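Long-range contact in beta-glucuronidase (Dictyoglomus thermophilum, PDB 6XXW), which probably hydrolyses beta-D-glucuronides as a glycoside hydrolase of family 2, releasing glucuronic acid from its conjugates: residues S209-F223 with N238-P250. Numbering follows the deposited sequence.
Sequences SALVKYSIESEGNNF and NFGKSGVLEVKNP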
# COMPACT_ATOMS: atom_id res chain seq x y z
N SER A 209 -35.38 41.58 15.85
CA SER A 209 -35.05 41.80 14.45
C SER A 209 -33.56 41.65 14.25
O SER A 209 -32.77 41.63 15.20
CB SER A 209 -35.49 43.20 13.99
OG SER A 209 -36.89 43.34 14.05
N ALA A 210 -33.17 41.57 12.99
CA ALA A 210 -31.78 41.74 12.60
C ALA A 210 -31.68 42.95 11.69
O ALA A 210 -32.63 43.29 10.97
CB ALA A 210 -31.24 40.49 11.90
N LEU A 211 -30.54 43.63 11.76
CA LEU A 211 -30.25 44.75 10.88
C LEU A 211 -29.09 44.38 9.97
O LEU A 211 -28.10 43.80 10.42
CB LEU A 211 -29.90 46.01 11.67
CG LEU A 211 -30.85 46.26 12.83
CD1 LEU A 211 -30.11 47.01 13.91
CD2 LEU A 211 -32.06 47.03 12.33
N VAL A 212 -29.24 44.70 8.70
CA VAL A 212 -28.16 44.58 7.74
C VAL A 212 -27.80 46.00 7.36
O VAL A 212 -28.56 46.67 6.64
CB VAL A 212 -28.57 43.74 6.52
CG1 VAL A 212 -27.47 43.75 5.49
CG2 VAL A 212 -28.92 42.32 6.94
N LYS A 213 -26.67 46.48 7.86
CA LYS A 213 -26.21 47.84 7.56
C LYS A 213 -25.25 47.80 6.38
O LYS A 213 -24.41 46.91 6.28
CB LYS A 213 -25.53 48.46 8.78
CG LYS A 213 -26.43 48.58 10.00
CD LYS A 213 -25.63 49.02 11.22
CE LYS A 213 -26.52 49.56 12.32
NZ LYS A 213 -25.74 50.30 13.36
N TYR A 214 -25.39 48.77 5.48
CA TYR A 214 -24.62 48.69 4.25
C TYR A 214 -24.13 50.07 3.84
O TYR A 214 -24.74 51.10 4.16
CB TYR A 214 -25.41 48.04 3.11
CG TYR A 214 -26.51 48.92 2.53
CD1 TYR A 214 -26.24 49.83 1.50
CD2 TYR A 214 -27.81 48.86 3.03
CE1 TYR A 214 -27.26 50.66 0.98
CE2 TYR A 214 -28.82 49.68 2.52
CZ TYR A 214 -28.54 50.57 1.50
OH TYR A 214 -29.53 51.38 0.99
N SER A 215 -23.03 50.06 3.11
CA SER A 215 -22.48 51.22 2.42
C SER A 215 -21.96 50.75 1.08
O SER A 215 -21.37 49.67 0.98
CB SER A 215 -21.34 51.85 3.25
OG SER A 215 -21.25 53.23 2.95
N ILE A 216 -22.18 51.56 0.04
CA ILE A 216 -21.81 51.21 -1.32
C ILE A 216 -20.75 52.18 -1.80
O ILE A 216 -20.84 53.39 -1.54
CB ILE A 216 -23.03 51.22 -2.27
CG1 ILE A 216 -24.03 50.15 -1.86
CG2 ILE A 216 -22.60 50.98 -3.71
CD1 ILE A 216 -25.45 50.42 -2.35
N GLU A 217 -19.75 51.67 -2.51
CA GLU A 217 -18.71 52.49 -3.13
C GLU A 217 -18.99 52.60 -4.63
O GLU A 217 -19.06 51.58 -5.33
CB GLU A 217 -17.32 51.89 -2.88
N SER A 218 -19.13 53.83 -5.12
CA SER A 218 -19.46 54.02 -6.54
C SER A 218 -19.31 55.50 -6.86
O SER A 218 -19.36 56.34 -5.97
CB SER A 218 -20.88 53.52 -6.85
OG SER A 218 -21.28 53.85 -8.17
N GLU A 219 -19.12 55.80 -8.14
CA GLU A 219 -19.30 57.18 -8.58
C GLU A 219 -20.77 57.55 -8.71
O GLU A 219 -21.11 58.74 -8.72
CB GLU A 219 -18.55 57.41 -9.90
CG GLU A 219 -17.06 57.66 -9.67
CD GLU A 219 -16.20 57.30 -10.86
OE1 GLU A 219 -15.88 58.21 -11.66
OE2 GLU A 219 -15.84 56.11 -11.00
N GLY A 220 -21.66 56.55 -8.77
CA GLY A 220 -23.08 56.81 -8.74
C GLY A 220 -23.59 57.08 -7.33
O GLY A 220 -22.90 56.84 -6.33
N ASN A 221 -24.82 57.58 -7.25
CA ASN A 221 -25.39 57.92 -5.95
C ASN A 221 -26.82 57.46 -5.72
O ASN A 221 -27.25 57.48 -4.56
CB ASN A 221 -25.31 59.44 -5.74
CG ASN A 221 -23.89 59.91 -5.58
OD1 ASN A 221 -23.20 59.50 -4.65
ND2 ASN A 221 -23.42 60.73 -6.51
N ASN A 222 -27.58 57.06 -6.73
CA ASN A 222 -28.97 56.64 -6.55
C ASN A 222 -29.00 55.12 -6.57
O ASN A 222 -28.73 54.50 -7.60
CB ASN A 222 -29.89 57.18 -7.65
CG ASN A 222 -29.57 58.60 -8.03
OD1 ASN A 222 -29.25 59.43 -7.18
ND2 ASN A 222 -29.65 58.89 -9.32
N PHE A 223 -29.38 54.52 -5.43
CA PHE A 223 -29.38 53.08 -5.28
C PHE A 223 -30.68 52.61 -4.65
O PHE A 223 -31.21 53.25 -3.74
CB PHE A 223 -28.19 52.62 -4.41
CG PHE A 223 -26.87 52.86 -5.03
CD1 PHE A 223 -26.29 51.92 -5.86
CD2 PHE A 223 -26.18 54.04 -4.78
CE1 PHE A 223 -25.06 52.16 -6.44
CE2 PHE A 223 -24.96 54.29 -5.36
CZ PHE A 223 -24.40 53.35 -6.20
N ASN A 238 -34.43 49.39 0.75
CA ASN A 238 -34.00 50.73 1.12
C ASN A 238 -33.50 51.46 -0.11
O ASN A 238 -32.83 50.86 -0.96
CB ASN A 238 -32.89 50.71 2.18
CG ASN A 238 -32.72 52.07 2.86
OD1 ASN A 238 -33.65 52.60 3.46
ND2 ASN A 238 -31.52 52.64 2.75
N PHE A 239 -33.85 52.74 -0.22
CA PHE A 239 -33.26 53.64 -1.20
C PHE A 239 -32.16 54.42 -0.50
O PHE A 239 -32.42 55.11 0.49
CB PHE A 239 -34.31 54.58 -1.79
CG PHE A 239 -35.36 53.88 -2.59
CD1 PHE A 239 -35.07 53.41 -3.86
CD2 PHE A 239 -36.64 53.69 -2.08
CE1 PHE A 239 -36.04 52.77 -4.61
CE2 PHE A 239 -37.61 53.04 -2.83
CZ PHE A 239 -37.31 52.58 -4.10
N GLY A 240 -30.94 54.31 -1.01
CA GLY A 240 -29.82 55.00 -0.41
C GLY A 240 -28.50 54.31 -0.66
O GLY A 240 -28.43 53.07 -0.66
N LYS A 241 -27.46 55.11 -0.88
CA LYS A 241 -26.10 54.60 -1.07
C LYS A 241 -25.55 53.98 0.21
O LYS A 241 -24.69 53.09 0.15
CB LYS A 241 -25.19 55.72 -1.55
CG LYS A 241 -23.84 55.30 -2.09
CD LYS A 241 -23.10 56.50 -2.70
CE LYS A 241 -21.83 56.08 -3.41
NZ LYS A 241 -21.14 57.21 -4.12
N SER A 242 -26.02 54.46 1.36
CA SER A 242 -25.81 53.82 2.66
C SER A 242 -27.17 53.65 3.32
O SER A 242 -28.12 54.36 3.00
CB SER A 242 -24.87 54.65 3.56
OG SER A 242 -25.50 55.86 3.95
N GLY A 243 -27.26 52.70 4.24
CA GLY A 243 -28.51 52.55 4.97
C GLY A 243 -28.55 51.28 5.79
O GLY A 243 -27.55 50.58 5.96
N VAL A 244 -29.74 51.02 6.31
CA VAL A 244 -29.98 49.88 7.18
C VAL A 244 -31.21 49.14 6.66
O VAL A 244 -32.19 49.76 6.25
CB VAL A 244 -30.18 50.30 8.66
CG1 VAL A 244 -28.97 51.07 9.16
CG2 VAL A 244 -31.43 51.16 8.81
N LEU A 245 -31.12 47.82 6.61
CA LEU A 245 -32.24 46.96 6.24
C LEU A 245 -32.69 46.20 7.47
O LEU A 245 -31.87 45.54 8.12
CB LEU A 245 -31.84 45.99 5.12
CG LEU A 245 -31.33 46.64 3.82
CD1 LEU A 245 -30.32 45.72 3.11
CD2 LEU A 245 -32.50 46.98 2.90
N GLU A 246 -33.97 46.29 7.81
CA GLU A 246 -34.51 45.60 8.97
C GLU A 246 -35.15 44.29 8.55
O GLU A 246 -36.02 44.27 7.67
CB GLU A 246 -35.53 46.43 9.73
CG GLU A 246 -35.85 45.83 11.09
CD GLU A 246 -36.99 46.51 11.80
OE1 GLU A 246 -37.46 47.55 11.28
OE2 GLU A 246 -37.42 46.01 12.87
N VAL A 247 -34.76 43.20 9.21
CA VAL A 247 -35.33 41.88 8.95
C VAL A 247 -36.06 41.44 10.21
O VAL A 247 -35.42 41.13 11.22
CB VAL A 247 -34.26 40.86 8.53
CG1 VAL A 247 -34.88 39.50 8.27
CG2 VAL A 247 -33.57 41.33 7.27
N LYS A 248 -37.38 41.42 10.15
CA LYS A 248 -38.18 40.94 11.27
C LYS A 248 -38.19 39.42 11.25
O LYS A 248 -38.27 38.80 10.19
CB LYS A 248 -39.60 41.49 11.19
CG LYS A 248 -40.46 41.12 12.39
CD LYS A 248 -40.78 42.34 13.26
CE LYS A 248 -40.91 41.95 14.73
NZ LYS A 248 -41.29 43.11 15.59
N ASN A 249 -38.08 38.81 12.43
CA ASN A 249 -37.96 37.36 12.56
C ASN A 249 -36.84 36.83 11.64
O ASN A 249 -37.11 36.07 10.71
CB ASN A 249 -39.27 36.67 12.26
N PRO A 250 -35.60 37.24 11.86
CA PRO A 250 -34.52 36.77 11.00
C PRO A 250 -34.22 35.30 11.25
O PRO A 250 -34.39 34.79 12.36
CB PRO A 250 -33.34 37.65 11.42
CG PRO A 250 -33.61 37.91 12.85
CD PRO A 250 -35.09 38.06 12.97
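The Tyr214 ring lies over the backbone of Gly243, whose N sits 3.6 Å above the ring plane, over its centre. Tyr214 CG takes the crowded position between backbone N and carbonyl carbon (chi1 73°), which carries the ring across the neighbouring strand. There Tyr214 OH donates to Gly240 O (2.6 Å), tilted from the carbonyl plane, and accepts a nearly straight bond from Asn238 ND2 (2.9 Å, 169°). Having no side chain, Gly243 lets the ring and the Asn238 amide come this close. A phenylalanine in place of Tyr214 would probably leave Gly240 O and the Asn238 amide without their shared partner, freeing that amide to turn.

At the turn, extended Lys241 passes the Phe223 ring, with CG 3.6 Å from Phe223 CE2, and its ammonium enters the 218-221 loop. Lys241 NZ donates to Ser218 O (2.7 Å), Gly220 O (2.8 Å) and Asn221 OD1, tying the loop to the strand connection. Farther along, paired antiparallel backbone bonds join Val212 to Leu245 and Ala210 to Val247; Ser209 OG closes the end on Glu246 OE2 (3.0 Å).

Strand 209-217 is the middle strand of a three-stranded antiparallel sheet, between 198-206 and 242-248. Tyr214, Leu245 and Val247 pack against strand 223-228 of the second sheet, and the latter two also against 257-268, in the immunoglobulin-like beta-sandwich expected of this family 2 domain.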